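PDB 4RKR: transcriptional regulator, LacI family from Arthrobacter sp., which probably regulates transcription in response to a sugar, and here binds a galactose-glucose disaccharide with the linkage of lactose. Local coordinates for residues P93-D98 against E255-L260; Y133-S138 against P147-G152; A171-E176 against D200-G205. All coordinates share one frame; numbering follows the deposited sequence.

Contact 1: P93-D98 against E255-L260; sequences PLIVLD and ELLVGL. With GLC (alpha-D-glucopyranose), chain E; GAL (beta-D-galactopyranose), chain B.
Ile95 reaches its CD1 methyl to the flank of helix 246-262, which carries Leu256, Leu257 and Leu260, and its CD1, CG2 and CG1 each meet a different leucine. The CD1 methyl meets Leu257 CB at 3.4 Å, closer than two carbons normally sit. CG1 lies anti to the carbonyl carbon (chi1 -61°), and the chain continues nearly straight through chi2 at 172°, which carries CD1 out as far as the helix. The CG2 branch runs past Leu256 in the opposite sense, 4.1 Å from Leu256 CD2, while CG1 lies 4.1 Å from Leu260 CD1. A beta-branched isoleucine suits this place because its short CG2 branch and its longer CG1-CD1 branch together reach leucines on two successive turns. Pro93 comes in beside it, its ring crossing the Leu257 side chain at about a right angle, with CG set 3.7 Å from Leu257 CD1. This is strand-against-helix packing in the N-terminal subdomain of the periplasmic binding protein-like fold, to which helix 246-262 returns from late in the chain: strand 94-97 lies between the parallel strands 73-76 and 106-110, and the helix runs roughly antiparallel to it at 153°, with the axes 9.5 Å apart. Leu94 and Val96 instead face helix 82-89, so the strand is sandwiched between two helices. At its C-terminal end Asp98 leaves this apolar setting for the sugar site. Asp98 OD2 accepts from O3 of the glucose at 2.6 Å and from O6 of the galactose at 2.7 Å, while Tyr112 OH is also hydrogen-bonded to this oxygen.

Contact 2: Y133-S138 against P147-G152; sequences YLEAGS and PCTVRG. With GAL (beta-D-galactopyranose), chain B; GLC (alpha-D-glucopyranose), chain E.
Glu135 reaches from its strand to the loop at Cys148 and Thr149 and is gripped there at both carboxylate oxygens. Its CB points toward 147-152; CG, placed anti to the backbone N (chi1 -179°), passes 3.8 Å from Cys148 SG, and a bend at chi2 (72°) then brings CD and its oxygens against the start of the next helix. OE1 accepts two hydroxyls from opposite faces of the carboxylate: Thr149 OG1 at 2.7 Å, on the syn side but tilted out of the plane, and Tyr133 OH at 2.9 Å, well above the plane. OE2 takes the Thr149 N-H in a fairly straight bond of 3.1 Å, steeply above the plane, and a weak one from Cys148 N. The motif is the beta-alpha connection from strand 131-136 to helix 150-162, with Thr149 as N-cap: its OG1 accepts from Gly152 N at 2.9 Å while donating to the glutamate. Replacing Glu135 by an alanine would probably take this acceptor from Tyr133 OH and Thr149 N and leave the capping hydroxyl freer to turn. Gly152 suits its position because its bare CA lies 3.4 Å from Glu135 OE2, where a side chain would collide. One residue earlier, Arg151 extends to the ligand: NH2 donates to O3 of the glucose at 2.9 Å, and both NH1 and NH2 bond O4 of the galactose, while Phe198 holds the guanidinium by a cation-pi contact.

Contact 3: A171-E176 against D200-G205; sequences AEETAE and DLMAAG. With GAL (beta-D-galactopyranose), chain B.
Met202 reaches its side chain to the backbone of Ala171 to Glu173, and its CE methyl settles 3.4 Å from Glu172 O and 3.5 Å from Ala171 O, with the Ala171 CB methyl alongside. The bend at chi3 (88°) turns CE toward these carbonyls, while SD rests near Glu173 CA. A long, unbranched methionine suits this place because its terminal methyl can reach the two carbonyls. One residue earlier, Leu201 CD1 packs on Ala175 CB at 4.1 Å, and the backbones come closest at Gly205, its CA 4.2 Å from Ala175 CA. Gly205 CA also makes a CA-H...O contact of 3.2 Å with Ala175 O; any CB there would strike that oxygen. Small residues on both sides thus let helix 175-188 begin directly against helix 200-212. Both helices follow parallel strands, 166-171 and 194-197, which flank strand 131-136, so the contact joins successive beta-alpha units of the C-terminal subdomain of the periplasmic binding protein-like fold. Between strand and helix Glu173 is the centre of an inverse gamma turn, in which Thr174 N bonds Glu172 O at 2.7 Å. Thr174 then serves as N-cap, its OG1 accepting from Ala177 N. From this turn the Glu173 side chain leaves anti to its own N (chi1 -175°) and runs fully extended to the ligand, where OE2 accepts from O2 of the galactose at 2.5 Å. Farther out, Leu234 of the second subunit packs on Ala175 and Ala204, bringing the helix pair into the dimer interface.

Contact 1 is the buried one, a wholly apolar strand-helix seam in the N-terminal subdomain of the fold; contacts 2 and 3 are partly buried, in the C-terminal subdomain. Their chemistry follows their place: contact 2 relies on a carboxylate ordering a helix start, contact 3 on close backbone packing and a methionine, with Ala175 and Ala204 meeting the second subunit. The latter two adjoin, since Ala171 probably pairs through backbone hydrogen bonds with Glu135 and Gly137, and Met202 packs on Ala136. The centres of contacts 1 and 2 lie about 27 Å apart, yet Asp98 and Arg151 approach each other at the disaccharide. All three contacts send a charged side chain to the galactose.

Contact 1: P93-D98 against E255-L260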
loop_
_atom_site.group_PDB
_atom_site.type_symbol
_atom_site.label_atom_id
_atom_site.label_comp_id
_atom_site.label_asym_id
_atom_site.label_seq_id
_atom_site.Cartn_x
_atom_site.Cartn_y
_atom_site.Cartn_z
ATOM N N PRO A 93 -10.535 -3.274 -25.355
ATOM C CA PRO A 93 -10.798 -1.996 -24.710
ATOM C C PRO A 93 -9.789 -1.584 -23.662
ATOM O O PRO A 93 -9.386 -2.388 -22.804
ATOM C CB PRO A 93 -12.170 -2.193 -24.035
ATOM C CG PRO A 93 -12.434 -3.632 -24.056
ATOM C CD PRO A 93 -11.665 -4.209 -25.204
ATOM N N LEU A 94 -9.398 -0.325 -23.754
ATOM C CA LEU A 94 -8.625 0.343 -22.742
ATOM C C LEU A 94 -9.538 1.310 -22.015
ATOM O O LEU A 94 -10.233 2.117 -22.644
ATOM C CB LEU A 94 -7.486 1.143 -23.370
ATOM C CG LEU A 94 -6.638 1.969 -22.392
ATOM C CD1 LEU A 94 -5.989 1.049 -21.358
ATOM C CD2 LEU A 94 -5.585 2.774 -23.146
ATOM N N ILE A 95 -9.512 1.230 -20.692
ATOM C CA ILE A 95 -10.154 2.198 -19.838
ATOM C C ILE A 95 -9.066 2.889 -19.056
ATOM O O ILE A 95 -8.377 2.239 -18.255
ATOM C CB ILE A 95 -11.091 1.503 -18.851
ATOM C CG1 ILE A 95 -12.173 0.756 -19.638
ATOM C CG2 ILE A 95 -11.705 2.533 -17.897
ATOM C CD1 ILE A 95 -13.042 -0.127 -18.783
ATOM N N VAL A 96 -8.905 4.190 -19.304
ATOM C CA VAL A 96 -7.853 4.998 -18.656
ATOM C C VAL A 96 -8.453 5.871 -17.571
ATOM O O VAL A 96 -9.610 6.267 -17.671
ATOM C CB VAL A 96 -7.086 5.911 -19.645
ATOM C CG1 VAL A 96 -6.438 5.097 -20.745
ATOM C CG2 VAL A 96 -7.986 6.968 -20.254
ATOM N N LEU A 97 -7.661 6.166 -16.540
ATOM C CA LEU A 97 -8.090 7.084 -15.472
ATOM C C LEU A 97 -7.269 8.352 -15.458
ATOM O O LEU A 97 -6.065 8.351 -15.756
ATOM C CB LEU A 97 -8.005 6.423 -14.094
ATOM C CG LEU A 97 -9.134 5.418 -13.861
ATOM C CD1 LEU A 97 -8.690 4.014 -14.216
ATOM C CD2 LEU A 97 -9.632 5.463 -12.436
ATOM N N ASP A 98 -7.961 9.444 -15.154
ATOM C CA ASP A 98 -7.329 10.691 -14.781
ATOM C C ASP A 98 -6.360 11.230 -15.828
ATOM O O ASP A 98 -5.331 11.782 -15.472
ATOM C CB ASP A 98 -6.603 10.481 -13.447
ATOM C CG ASP A 98 -6.437 11.758 -12.643
ATOM O OD1 ASP A 98 -7.008 12.827 -12.983
ATOM O OD2 ASP A 98 -5.703 11.672 -11.649
ATOM N N GLU A 255 -17.771 -1.716 -14.416
ATOM C CA GLU A 255 -19.065 -1.608 -15.092
ATOM C C GLU A 255 -18.905 -1.043 -16.486
ATOM O O GLU A 255 -19.560 -1.485 -17.408
ATOM C CB GLU A 255 -20.061 -0.757 -14.284
ATOM C CG GLU A 255 -20.567 -1.508 -13.061
ATOM C CD GLU A 255 -21.658 -0.786 -12.301
ATOM O OE1 GLU A 255 -22.116 0.286 -12.754
ATOM O OE2 GLU A 255 -22.059 -1.316 -11.242
ATOM N N LEU A 256 -18.026 -0.065 -16.644
ATOM C CA LEU A 256 -17.794 0.508 -17.956
ATOM C C LEU A 256 -17.223 -0.544 -18.903
ATOM O O LEU A 256 -17.611 -0.647 -20.069
ATOM C CB LEU A 256 -16.844 1.688 -17.818
ATOM C CG LEU A 256 -16.427 2.388 -19.100
ATOM C CD1 LEU A 256 -17.645 2.795 -19.902
ATOM C CD2 LEU A 256 -15.576 3.605 -18.762
ATOM N N LEU A 257 -16.302 -1.343 -18.387
ATOM C CA LEU A 257 -15.718 -2.415 -19.161
ATOM C C LEU A 257 -16.790 -3.433 -19.547
ATOM O O LEU A 257 -16.803 -3.968 -20.660
ATOM C CB LEU A 257 -14.616 -3.099 -18.355
ATOM C CG LEU A 257 -13.822 -4.140 -19.123
ATOM C CD1 LEU A 257 -13.398 -3.599 -20.489
ATOM C CD2 LEU A 257 -12.629 -4.598 -18.287
ATOM N N VAL A 258 -17.700 -3.713 -18.630
ATOM C CA VAL A 258 -18.757 -4.659 -18.960
ATOM C C VAL A 258 -19.589 -4.138 -20.147
ATOM O O VAL A 258 -19.889 -4.881 -21.086
ATOM C CB VAL A 258 -19.621 -4.989 -17.732
ATOM C CG1 VAL A 258 -20.837 -5.826 -18.136
ATOM C CG2 VAL A 258 -18.775 -5.727 -16.683
ATOM N N GLY A 259 -19.928 -2.855 -20.107
ATOM C CA GLY A 259 -20.669 -2.209 -21.177
ATOM C C GLY A 259 -19.939 -2.264 -22.500
ATOM O O GLY A 259 -20.569 -2.471 -23.550
ATOM N N LEU A 260 -18.618 -2.075 -22.453
ATOM C CA LEU A 260 -17.801 -2.068 -23.670
ATOM C C LEU A 260 -17.679 -3.457 -24.255
ATOM O O LEU A 260 -17.790 -3.636 -25.476
ATOM C CB LEU A 260 -16.405 -1.498 -23.402
ATOM C CG LEU A 260 -16.386 0.029 -23.207
ATOM C CD1 LEU A 260 -15.169 0.481 -22.423
ATOM C CD2 LEU A 260 -16.445 0.756 -24.534
HETATM C C1 GLC E . -1.763 11.861 -14.398
HETATM C C2 GLC E . -2.895 12.493 -13.582
HETATM C C3 GLC E . -2.534 12.599 -12.115
HETATM C C4 GLC E . -2.124 11.239 -11.600
HETATM C C5 GLC E . -0.950 10.730 -12.429
HETATM C C6 GLC E . -0.497 9.364 -11.934
HETATM O O1 GLC E . -0.667 12.773 -14.479
HETATM O O2 GLC E . -3.170 13.820 -14.035
HETATM O O3 GLC E . -3.632 13.141 -11.379
HETATM O O4 GLC E . -1.720 11.383 -10.241
HETATM O O5 GLC E . -1.283 10.641 -13.817
HETATM O O6 GLC E . 0.428 8.799 -12.871
HETATM C C1 GAL B . -2.396 10.508 -9.351
HETATM C C2 GAL B . -1.843 10.683 -7.936
HETATM C C3 GAL B . -2.622 9.826 -6.939
HETATM C C4 GAL B . -4.114 10.068 -7.086
HETATM C C5 GAL B . -4.546 9.927 -8.537
HETATM C C6 GAL B . -6.018 10.276 -8.676
HETATM O O2 GAL B . -0.470 10.276 -7.941
HETATM O O3 GAL B . -2.270 10.112 -5.581
HETATM O O4 GAL B . -4.419 11.379 -6.622
HETATM O O5 GAL B . -3.789 10.790 -9.385
HETATM O O6 GAL B . -6.480 9.789 -9.937
#

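Contact 2: Y133-S138 against P147-G152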
loop_
_atom_site.group_PDB
_atom_site.type_symbol
_atom_site.label_atom_id
_atom_site.label_comp_id
_atom_site.label_asym_id
_atom_site.label_seq_id
_atom_site.Cartn_x
_atom_site.Cartn_y
_atom_site.Cartn_z
ATOM N N TYR A 133 -0.579 26.165 -1.114
ATOM C CA TYR A 133 -0.869 24.918 -1.839
ATOM C C TYR A 133 0.431 24.214 -2.198
ATOM O O TYR A 133 1.376 24.848 -2.685
ATOM C CB TYR A 133 -1.702 25.154 -3.090
ATOM C CG TYR A 133 -1.828 23.922 -3.962
ATOM C CD1 TYR A 133 -2.765 22.930 -3.681
ATOM C CD2 TYR A 133 -1.003 23.751 -5.065
ATOM C CE1 TYR A 133 -2.873 21.801 -4.483
ATOM C CE2 TYR A 133 -1.096 22.635 -5.868
ATOM C CZ TYR A 133 -2.025 21.666 -5.575
ATOM O OH TYR A 133 -2.091 20.577 -6.400
ATOM N N LEU A 134 0.482 22.914 -1.913
ATOM C CA LEU A 134 1.640 22.087 -2.237
ATOM C C LEU A 134 1.370 21.222 -3.480
ATOM O O LEU A 134 0.583 20.281 -3.444
ATOM C CB LEU A 134 2.019 21.211 -1.046
ATOM C CG LEU A 134 3.129 20.188 -1.300
ATOM C CD1 LEU A 134 4.391 20.832 -1.857
ATOM C CD2 LEU A 134 3.428 19.443 -0.010
ATOM N N GLU A 135 2.052 21.578 -4.563
ATOM C CA GLU A 135 1.937 20.962 -5.876
ATOM C C GLU A 135 2.961 19.849 -5.972
ATOM O O GLU A 135 4.071 19.982 -5.447
ATOM C CB GLU A 135 2.280 22.029 -6.929
ATOM C CG GLU A 135 2.196 21.620 -8.391
ATOM C CD GLU A 135 0.770 21.438 -8.846
ATOM O OE1 GLU A 135 0.110 20.529 -8.308
ATOM O OE2 GLU A 135 0.315 22.203 -9.726
ATOM N N ALA A 136 2.616 18.771 -6.667
ATOM C CA ALA A 136 3.613 17.746 -7.025
ATOM C C ALA A 136 4.351 18.213 -8.278
ATOM O O ALA A 136 3.722 18.591 -9.264
ATOM C CB ALA A 136 2.935 16.415 -7.279
ATOM N N GLY A 137 5.675 18.221 -8.245
ATOM C CA GLY A 137 6.435 18.698 -9.399
ATOM C C GLY A 137 7.910 18.887 -9.121
ATOM O O GLY A 137 8.454 18.334 -8.162
ATOM N N SER A 138 8.553 19.684 -9.969
ATOM C CA SER A 138 9.996 19.916 -9.884
ATOM C C SER A 138 10.315 21.275 -9.265
ATOM O O SER A 138 9.966 22.309 -9.830
ATOM C CB SER A 138 10.608 19.820 -11.281
ATOM O OG SER A 138 11.910 20.368 -11.308
ATOM N N PRO A 147 1.411 26.769 -11.091
ATOM C CA PRO A 147 0.866 25.403 -10.972
ATOM C C PRO A 147 0.889 24.621 -12.285
ATOM O O PRO A 147 0.373 25.107 -13.291
ATOM C CB PRO A 147 -0.589 25.623 -10.525
ATOM C CG PRO A 147 -0.796 27.103 -10.426
ATOM C CD PRO A 147 0.332 27.772 -11.150
ATOM N N CYS A 148 1.460 23.417 -12.257
ATOM C CA CYS A 148 1.621 22.592 -13.457
ATOM C C CYS A 148 0.563 21.492 -13.636
ATOM O O CYS A 148 0.264 21.142 -14.779
ATOM C CB CYS A 148 3.026 21.983 -13.501
ATOM S SG CYS A 148 3.722 21.640 -11.879
ATOM N N THR A 149 0.003 20.953 -12.545
ATOM C CA THR A 149 -1.013 19.879 -12.647
ATOM C C THR A 149 -2.433 20.398 -12.824
ATOM O O THR A 149 -2.711 21.584 -12.669
ATOM C CB THR A 149 -1.016 18.934 -11.430
ATOM O OG1 THR A 149 -1.525 19.616 -10.268
ATOM C CG2 THR A 149 0.378 18.394 -11.176
ATOM N N VAL A 150 -3.335 19.481 -13.136
ATOM C CA VAL A 150 -4.711 19.833 -13.404
ATOM C C VAL A 150 -5.389 20.323 -12.142
ATOM O O VAL A 150 -5.983 21.400 -12.136
ATOM C CB VAL A 150 -5.499 18.642 -13.982
ATOM C CG1 VAL A 150 -6.996 18.963 -14.041
ATOM C CG2 VAL A 150 -4.956 18.282 -15.366
ATOM N N ARG A 151 -5.321 19.525 -11.082
ATOM C CA ARG A 151 -5.906 19.935 -9.800
ATOM C C ARG A 151 -5.164 21.159 -9.258
ATOM O O ARG A 151 -5.773 22.040 -8.650
ATOM C CB ARG A 151 -5.898 18.784 -8.788
ATOM C CG ARG A 151 -4.521 18.408 -8.272
ATOM C CD ARG A 151 -4.556 17.136 -7.449
ATOM N NE ARG A 151 -4.502 15.935 -8.278
ATOM C CZ ARG A 151 -4.319 14.703 -7.805
ATOM N NH1 ARG A 151 -4.165 14.492 -6.497
ATOM N NH2 ARG A 151 -4.280 13.670 -8.644
ATOM N N GLY A 152 -3.856 21.209 -9.509
ATOM C CA GLY A 152 -3.031 22.354 -9.143
ATOM C C GLY A 152 -3.576 23.626 -9.756
ATOM O O GLY A 152 -3.760 24.614 -9.059
HETATM C C1 GAL B . -2.396 10.508 -9.351
HETATM C C2 GAL B . -1.843 10.683 -7.936
HETATM C C3 GAL B . -2.622 9.826 -6.939
HETATM C C4 GAL B . -4.114 10.068 -7.086
HETATM C C5 GAL B . -4.546 9.927 -8.537
HETATM C C6 GAL B . -6.018 10.276 -8.676
HETATM O O2 GAL B . -0.470 10.276 -7.941
HETATM O O3 GAL B . -2.270 10.112 -5.581
HETATM O O4 GAL B . -4.419 11.379 -6.622
HETATM O O5 GAL B . -3.789 10.790 -9.385
HETATM O O6 GAL B . -6.480 9.789 -9.937
HETATM C C1 GLC E . -1.763 11.861 -14.398
HETATM C C2 GLC E . -2.895 12.493 -13.582
HETATM C C3 GLC E . -2.534 12.599 -12.115
HETATM C C4 GLC E . -2.124 11.239 -11.600
HETATM C C5 GLC E . -0.950 10.730 -12.429
HETATM C C6 GLC E . -0.497 9.364 -11.934
HETATM O O1 GLC E . -0.667 12.773 -14.479
HETATM O O2 GLC E . -3.170 13.820 -14.035
HETATM O O3 GLC E . -3.632 13.141 -11.379
HETATM O O4 GLC E . -1.720 11.383 -10.241
HETATM O O5 GLC E . -1.283 10.641 -13.817
HETATM O O6 GLC E . 0.428 8.799 -12.871
#

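Contact 3: A171-E176 against D200-G205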
loop_
_atom_site.group_PDB
_atom_site.type_symbol
_atom_site.label_atom_id
_atom_site.label_comp_id
_atom_site.label_asym_id
_atom_site.label_seq_id
_atom_site.Cartn_x
_atom_site.Cartn_y
_atom_site.Cartn_z
ATOM N N ALA A 171 6.963 20.290 -4.704
ATOM C CA ALA A 171 7.897 19.234 -4.361
ATOM C C ALA A 171 7.581 17.966 -5.159
ATOM O O ALA A 171 6.544 17.849 -5.825
ATOM C CB ALA A 171 7.850 18.951 -2.868
ATOM N N GLU A 172 8.512 17.029 -5.086
ATOM C CA GLU A 172 8.392 15.743 -5.728
ATOM C C GLU A 172 7.358 14.978 -4.919
ATOM O O GLU A 172 7.237 15.179 -3.707
ATOM C CB GLU A 172 9.757 15.038 -5.723
ATOM C CG GLU A 172 9.983 14.044 -6.847
ATOM C CD GLU A 172 11.255 13.234 -6.658
ATOM O OE1 GLU A 172 11.558 12.847 -5.505
ATOM O OE2 GLU A 172 11.948 12.977 -7.664
ATOM N N GLU A 173 6.614 14.101 -5.581
ATOM C CA GLU A 173 5.461 13.473 -4.964
ATOM C C GLU A 173 5.876 12.340 -4.011
ATOM O O GLU A 173 5.625 11.170 -4.264
ATOM C CB GLU A 173 4.520 12.985 -6.062
ATOM C CG GLU A 173 3.199 12.395 -5.591
ATOM C CD GLU A 173 2.302 11.970 -6.750
ATOM O OE1 GLU A 173 2.601 12.293 -7.927
ATOM O OE2 GLU A 173 1.283 11.313 -6.480
ATOM N N THR A 174 6.516 12.703 -2.904
ATOM C CA THR A 174 6.791 11.763 -1.826
ATOM C C THR A 174 6.534 12.471 -0.502
ATOM O O THR A 174 6.430 13.693 -0.462
ATOM C CB THR A 174 8.229 11.218 -1.878
ATOM O OG1 THR A 174 9.162 12.277 -1.644
ATOM C CG2 THR A 174 8.515 10.594 -3.239
ATOM N N ALA A 175 6.401 11.693 0.568
ATOM C CA ALA A 175 6.174 12.244 1.894
ATOM C C ALA A 175 7.372 13.071 2.330
ATOM O O ALA A 175 7.220 14.210 2.770
ATOM C CB ALA A 175 5.923 11.124 2.895
ATOM N N GLU A 176 8.561 12.491 2.189
ATOM C CA GLU A 176 9.797 13.144 2.582
ATOM C C GLU A 176 10.049 14.400 1.763
ATOM O O GLU A 176 10.436 15.425 2.307
ATOM C CB GLU A 176 10.980 12.180 2.428
ATOM C CG GLU A 176 12.356 12.823 2.600
ATOM C CD GLU A 176 12.636 13.295 4.021
ATOM O OE1 GLU A 176 11.771 13.124 4.905
ATOM O OE2 GLU A 176 13.739 13.838 4.265
ATOM N N ASP A 200 -2.818 12.856 -0.339
ATOM C CA ASP A 200 -2.689 12.436 1.060
ATOM C C ASP A 200 -1.266 12.032 1.411
ATOM O O ASP A 200 -0.796 12.313 2.525
ATOM C CB ASP A 200 -3.666 11.295 1.395
ATOM C CG ASP A 200 -5.112 11.751 1.417
ATOM O OD1 ASP A 200 -5.347 12.958 1.235
ATOM O OD2 ASP A 200 -6.017 10.911 1.608
ATOM N N LEU A 201 -0.565 11.400 0.476
ATOM C CA LEU A 201 0.846 11.051 0.712
ATOM C C LEU A 201 1.690 12.286 1.036
ATOM O O LEU A 201 2.412 12.286 2.024
ATOM C CB LEU A 201 1.449 10.334 -0.499
ATOM C CG LEU A 201 2.910 9.899 -0.340
ATOM C CD1 LEU A 201 3.092 8.989 0.871
ATOM C CD2 LEU A 201 3.383 9.223 -1.610
ATOM N N MET A 202 1.613 13.312 0.184
ATOM C CA MET A 202 2.372 14.548 0.384
ATOM C C MET A 202 1.886 15.245 1.673
ATOM O O MET A 202 2.676 15.789 2.443
ATOM C CB MET A 202 2.261 15.494 -0.847
ATOM C CG MET A 202 2.820 14.935 -2.167
ATOM S SD MET A 202 2.771 16.106 -3.517
ATOM C CE MET A 202 4.333 16.910 -3.262
ATOM N N ALA A 203 0.585 15.213 1.920
ATOM C CA ALA A 203 0.036 15.761 3.162
ATOM C C ALA A 203 0.711 15.174 4.403
ATOM O O ALA A 203 0.981 15.889 5.364
ATOM C CB ALA A 203 -1.470 15.537 3.236
ATOM N N ALA A 204 0.986 13.876 4.383
ATOM C CA ALA A 204 1.624 13.216 5.522
ATOM C C ALA A 204 3.012 13.807 5.787
ATOM O O ALA A 204 3.453 13.905 6.934
ATOM C CB ALA A 204 1.715 11.714 5.282
ATOM N N GLY A 205 3.700 14.207 4.726
ATOM C CA GLY A 205 4.960 14.940 4.888
ATOM C C GLY A 205 4.757 16.292 5.566
ATOM O O GLY A 205 5.561 16.721 6.390
HETATM C C1 GAL B . -2.396 10.508 -9.351
HETATM C C2 GAL B . -1.843 10.683 -7.936
HETATM C C3 GAL B . -2.622 9.826 -6.939
HETATM C C4 GAL B . -4.114 10.068 -7.086
HETATM C C5 GAL B . -4.546 9.927 -8.537
HETATM C C6 GAL B . -6.018 10.276 -8.676
HETATM O O2 GAL B . -0.470 10.276 -7.941
HETATM O O3 GAL B . -2.270 10.112 -5.581
HETATM O O4 GAL B . -4.419 11.379 -6.622
HETATM O O5 GAL B . -3.789 10.790 -9.385
HETATM O O6 GAL B . -6.480 9.789 -9.937
#